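Local coordinates for PT26-6P (Thermococcus sp., PDB 2WB7), which is of unknown function but is encoded by a mobile genetic element of euryarchaea and combines two immunoglobulin-like domains with a helical domain, at residues D393-V396 with K397-I400; K406-E409 with K410-A413. All coordinates share one frame; numbering follows the deposited sequence.

Contact 1 of 2, residues D393-V396 with K397-I400; sequences DQDV and KNLI
Gln394 and Asn398 meet one turn apart on the outer side of a helix, their side chains crossing at about a right angle and their amide planes 38° apart. The amide nitrogen NE2 of Gln394 donates to OD1 of Asn398 at 3.2 Å. On the donor side the bond is well directed, for OD1 lies in the plane of the Gln394 amide and the angle at the hydrogen is 163°; on the acceptor side NE2 stands above the carbonyl plane of Asn398 and misses its lone pairs. The bend in the glutamine makes this possible: CG is anti to the backbone N, and chi2 of 46° then turns the amide forward along the helix toward Asn398. Glutamine, with its extra methylene, can make that turn, while the shorter asparagine holds its oxygen close to the backbone. Lys397 runs alongside Gln394 in the same direction, its CD 3.9 Å from NE2, and Asp395 lies beside Asn398 with the carboxylate turned 26° from the amide. These polar groups occupy the first two turns of helix 393-404, a short helix of the helical domain. Its regular i to i+4 backbone bonds include Asn398 N to Gln394 O at 2.8 Å and Leu399 N to Asp395 O at 2.9 Å. Asp393, in the first turn, directs its carboxylate out of this contact to salt bridges with Lys241 and Lys482. The apolar residues mark the inner side. The side chains of Val396 and Ile400 lie at a slant to each other, CG1 of the valine 4.2 Å from CD1 of the isoleucine, with Thr4 of a loop beside both. Ile400 continues onto Tyr471 and Leu475 of helix 471-499, and Leu399 reaches Leu478 of that helix and Met418 of helix 408-438.

Contact 2 of 2, residues K406-E409 with K410-A413; sequences KDRE and KINA
The guanidinium of Arg408 has Ile411 CD1 over one of its faces, and the same methyl lies 4.1 Å from Arg408 CD. The arginine chain, bent at chi2 and chi3, thus lays its aliphatic part against the isoleucine while its NH2 reaches the carbonyl oxygens of Ala466 and Gln468. The other flat group, the carboxylate of Asp407, divides its two oxygens between different partners. OD2 meets NZ of Lys410 in a salt bridge of 2.7 Å, approached nearly along the C-O axis; OD1 turns to the backbone and accepts from Lys410 N at 3.4 Å, a weak capping bond. Asp407 is the N-cap of helix 408-438, and with CG anti to its own backbone N (chi1 -166°) the carboxylate leans toward the first turn. Aspartate suits the place because its short side chain can reach a first-turn amide, Lys410 N, which gives only weak bonds, one to OD1 and one to the backbone O of the same aspartate. Lysine suits position 410 because its methylenes can pass beside the carboxylate, and the bend at chi4 (74°) then brings NZ to OD2. The backbone carbonyl of Asp407 also takes a straighter bond from Ile411 N, 3.1 Å long with an angle of 166° at the hydrogen. Just before the cap, Lys406 has positive phi in a Schellman motif that ends helix 393-404, so one helix closes and the next opens within a few residues. Ile411, the buried member, faces Leu402 and Tyr403 of the helix just ended. The negative carboxylate stands at the helix N-terminus, where the helix dipole and the lysine ammonium would both be expected to stabilise its charge and probably lower its pKa.

In the fold
Contact 1 and contact 2 follow one another along the chain, on the consecutive helices 393-404 and 408-438 of the helical domain, with their centres about 13 Å apart. They touch directly where Leu399 CD1 of contact 1 packs 4.0 Å from Ile411 CA of contact 2, so the first helix lies against the start of the second after the tight turn between them. Both sit far out on the elongated molecule, their centres about 42 Å and 53 Å from the centre of the chain. Contact 1 is the more buried, with helix 471-499 also packing against it; contact 2 is largely a surface feature. With the protein's function unknown, the two contacts are best read as packing of the helical domain.

Contact 1 of 2, residues D393-V396 with K397-I400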
loop_
_atom_site.group_PDB
_atom_site.type_symbol
_atom_site.label_atom_id
_atom_site.label_comp_id
_atom_site.label_asym_id
_atom_site.label_seq_id
_atom_site.Cartn_x
_atom_site.Cartn_y
_atom_site.Cartn_z
ATOM N N ASP A 393 11.231 -0.394 -34.970
ATOM C CA ASP A 393 12.428 -1.207 -34.917
ATOM C C ASP A 393 12.893 -1.580 -36.330
ATOM O O ASP A 393 14.087 -1.517 -36.627
ATOM C CB ASP A 393 12.203 -2.468 -34.086
ATOM C CG ASP A 393 11.790 -2.163 -32.649
ATOM O OD1 ASP A 393 12.034 -1.032 -32.165
ATOM O OD2 ASP A 393 11.222 -3.070 -32.000
ATOM N N GLN A 394 11.961 -1.970 -37.197
ATOM C CA GLN A 394 12.331 -2.379 -38.544
ATOM C C GLN A 394 13.170 -1.314 -39.217
ATOM O O GLN A 394 14.227 -1.594 -39.777
ATOM C CB GLN A 394 11.097 -2.677 -39.407
ATOM C CG GLN A 394 11.408 -3.458 -40.700
ATOM C CD GLN A 394 12.338 -4.650 -40.458
ATOM O OE1 GLN A 394 11.984 -5.602 -39.752
ATOM N NE2 GLN A 394 13.537 -4.593 -41.033
ATOM N N ASP A 395 12.689 -0.079 -39.145
ATOM C CA ASP A 395 13.336 1.056 -39.801
ATOM C C ASP A 395 14.682 1.342 -39.167
ATOM O O ASP A 395 15.647 1.691 -39.859
ATOM C CB ASP A 395 12.462 2.299 -39.709
ATOM C CG ASP A 395 11.074 2.090 -40.310
ATOM O OD1 ASP A 395 10.664 0.932 -40.523
ATOM O OD2 ASP A 395 10.377 3.089 -40.569
ATOM N N VAL A 396 14.760 1.186 -37.853
ATOM C CA VAL A 396 16.045 1.318 -37.190
ATOM C C VAL A 396 17.013 0.240 -37.655
ATOM O O VAL A 396 18.210 0.488 -37.815
ATOM C CB VAL A 396 15.924 1.264 -35.666
ATOM C CG1 VAL A 396 17.304 1.122 -35.041
ATOM C CG2 VAL A 396 15.240 2.523 -35.153
ATOM N N LYS A 397 16.483 -0.959 -37.873
ATOM C CA LYS A 397 17.297 -2.055 -38.350
ATOM C C LYS A 397 17.756 -1.798 -39.779
ATOM O O LYS A 397 18.936 -2.005 -40.078
ATOM C CB LYS A 397 16.561 -3.384 -38.255
ATOM C CG LYS A 397 17.485 -4.570 -38.528
ATOM C CD LYS A 397 16.729 -5.786 -39.038
ATOM C CE LYS A 397 17.583 -6.577 -40.035
ATOM N NZ LYS A 397 16.724 -7.242 -41.071
ATOM N N ASN A 398 16.849 -1.351 -40.659
ATOM C CA ASN A 398 17.240 -0.982 -42.022
ATOM C C ASN A 398 18.375 0.029 -41.994
ATOM O O ASN A 398 19.376 -0.111 -42.701
ATOM C CB ASN A 398 16.090 -0.359 -42.815
ATOM C CG ASN A 398 14.830 -1.203 -42.816
ATOM O OD1 ASN A 398 14.858 -2.435 -42.936
ATOM N ND2 ASN A 398 13.696 -0.524 -42.708
ATOM N N LEU A 399 18.192 1.066 -41.181
ATOM C CA LEU A 399 19.133 2.165 -41.100
ATOM C C LEU A 399 20.521 1.633 -40.755
ATOM O O LEU A 399 21.502 1.956 -41.419
ATOM C CB LEU A 399 18.652 3.162 -40.051
ATOM C CG LEU A 399 18.912 4.662 -40.218
ATOM C CD1 LEU A 399 18.789 5.109 -41.655
ATOM C CD2 LEU A 399 17.944 5.440 -39.331
ATOM N N ILE A 400 20.601 0.784 -39.737
ATOM C CA ILE A 400 21.880 0.204 -39.359
ATOM C C ILE A 400 22.481 -0.591 -40.506
ATOM O O ILE A 400 23.690 -0.585 -40.708
ATOM C CB ILE A 400 21.763 -0.712 -38.129
ATOM C CG1 ILE A 400 21.328 0.099 -36.901
ATOM C CG2 ILE A 400 23.098 -1.436 -37.873
ATOM C CD1 ILE A 400 20.986 -0.738 -35.666
#

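Contact 2 of 2, residues K406-E409 with K410-A413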
loop_
_atom_site.group_PDB
_atom_site.type_symbol
_atom_site.label_atom_id
_atom_site.label_comp_id
_atom_site.label_asym_id
_atom_site.label_seq_id
_atom_site.Cartn_x
_atom_site.Cartn_y
_atom_site.Cartn_z
ATOM N N LYS A 406 27.387 1.030 -46.177
ATOM C CA LYS A 406 28.011 2.322 -46.469
ATOM C C LYS A 406 27.144 3.250 -47.307
ATOM O O LYS A 406 27.655 4.172 -47.934
ATOM C CB LYS A 406 29.315 2.108 -47.220
ATOM C CG LYS A 406 30.315 1.265 -46.498
ATOM C CD LYS A 406 31.369 2.141 -45.848
ATOM C CE LYS A 406 32.644 1.362 -45.612
ATOM N NZ LYS A 406 33.202 0.868 -46.910
ATOM N N ASP A 407 25.841 3.010 -47.338
ATOM C CA ASP A 407 24.972 3.793 -48.208
ATOM C C ASP A 407 24.552 5.114 -47.568
ATOM O O ASP A 407 23.432 5.244 -47.103
ATOM C CB ASP A 407 23.740 2.978 -48.604
ATOM C CG ASP A 407 22.971 3.608 -49.760
ATOM O OD1 ASP A 407 23.303 4.765 -50.122
ATOM O OD2 ASP A 407 22.024 2.960 -50.285
ATOM N N ARG A 408 25.446 6.099 -47.582
ATOM C CA ARG A 408 25.265 7.337 -46.829
ATOM C C ARG A 408 24.163 8.204 -47.388
ATOM O O ARG A 408 23.620 9.079 -46.698
ATOM C CB ARG A 408 26.566 8.137 -46.805
ATOM C CG ARG A 408 27.765 7.325 -46.335
ATOM C CD ARG A 408 27.515 6.727 -44.959
ATOM N NE ARG A 408 27.307 7.764 -43.948
ATOM C CZ ARG A 408 27.602 7.616 -42.662
ATOM N NH1 ARG A 408 28.124 6.475 -42.223
ATOM N NH2 ARG A 408 27.384 8.612 -41.818
ATOM N N GLU A 409 23.839 7.967 -48.645
ATOM C CA GLU A 409 22.819 8.752 -49.282
ATOM C C GLU A 409 21.443 8.270 -48.828
ATOM O O GLU A 409 20.497 9.053 -48.729
ATOM C CB GLU A 409 22.959 8.644 -50.795
ATOM C CG GLU A 409 21.907 9.412 -51.557
ATOM C CD GLU A 409 21.786 8.969 -53.013
ATOM O OE1 GLU A 409 21.354 9.802 -53.845
ATOM O OE2 GLU A 409 22.116 7.793 -53.330
ATOM N N LYS A 410 21.329 6.976 -48.552
ATOM C CA LYS A 410 20.052 6.429 -48.105
ATOM C C LYS A 410 19.872 6.682 -46.611
ATOM O O LYS A 410 18.760 6.909 -46.115
ATOM C CB LYS A 410 19.976 4.929 -48.391
ATOM C CG LYS A 410 19.589 4.561 -49.808
ATOM C CD LYS A 410 19.072 3.130 -49.830
ATOM C CE LYS A 410 18.741 2.653 -51.242
ATOM N NZ LYS A 410 19.975 2.377 -52.005
ATOM N N ILE A 411 20.980 6.613 -45.891
ATOM C CA ILE A 411 20.951 6.971 -44.498
ATOM C C ILE A 411 20.402 8.384 -44.424
ATOM O O ILE A 411 19.557 8.682 -43.587
ATOM C CB ILE A 411 22.339 6.883 -43.874
ATOM C CG1 ILE A 411 22.671 5.411 -43.604
ATOM C CG2 ILE A 411 22.381 7.672 -42.597
ATOM C CD1 ILE A 411 24.119 5.125 -43.418
ATOM N N ASN A 412 20.866 9.240 -45.329
ATOM C CA ASN A 412 20.410 10.619 -45.393
ATOM C C ASN A 412 18.935 10.745 -45.730
ATOM O O ASN A 412 18.202 11.471 -45.077
ATOM C CB ASN A 412 21.242 11.396 -46.403
ATOM C CG ASN A 412 22.581 11.833 -45.841
ATOM O OD1 ASN A 412 22.806 11.797 -44.634
ATOM N ND2 ASN A 412 23.476 12.258 -46.717
ATOM N N ALA A 413 18.489 10.028 -46.748
ATOM C CA ALA A 413 17.090 10.086 -47.153
ATOM C C ALA A 413 16.180 9.766 -45.977
ATOM O O ALA A 413 15.225 10.493 -45.701
ATOM C CB ALA A 413 16.840 9.129 -48.290
#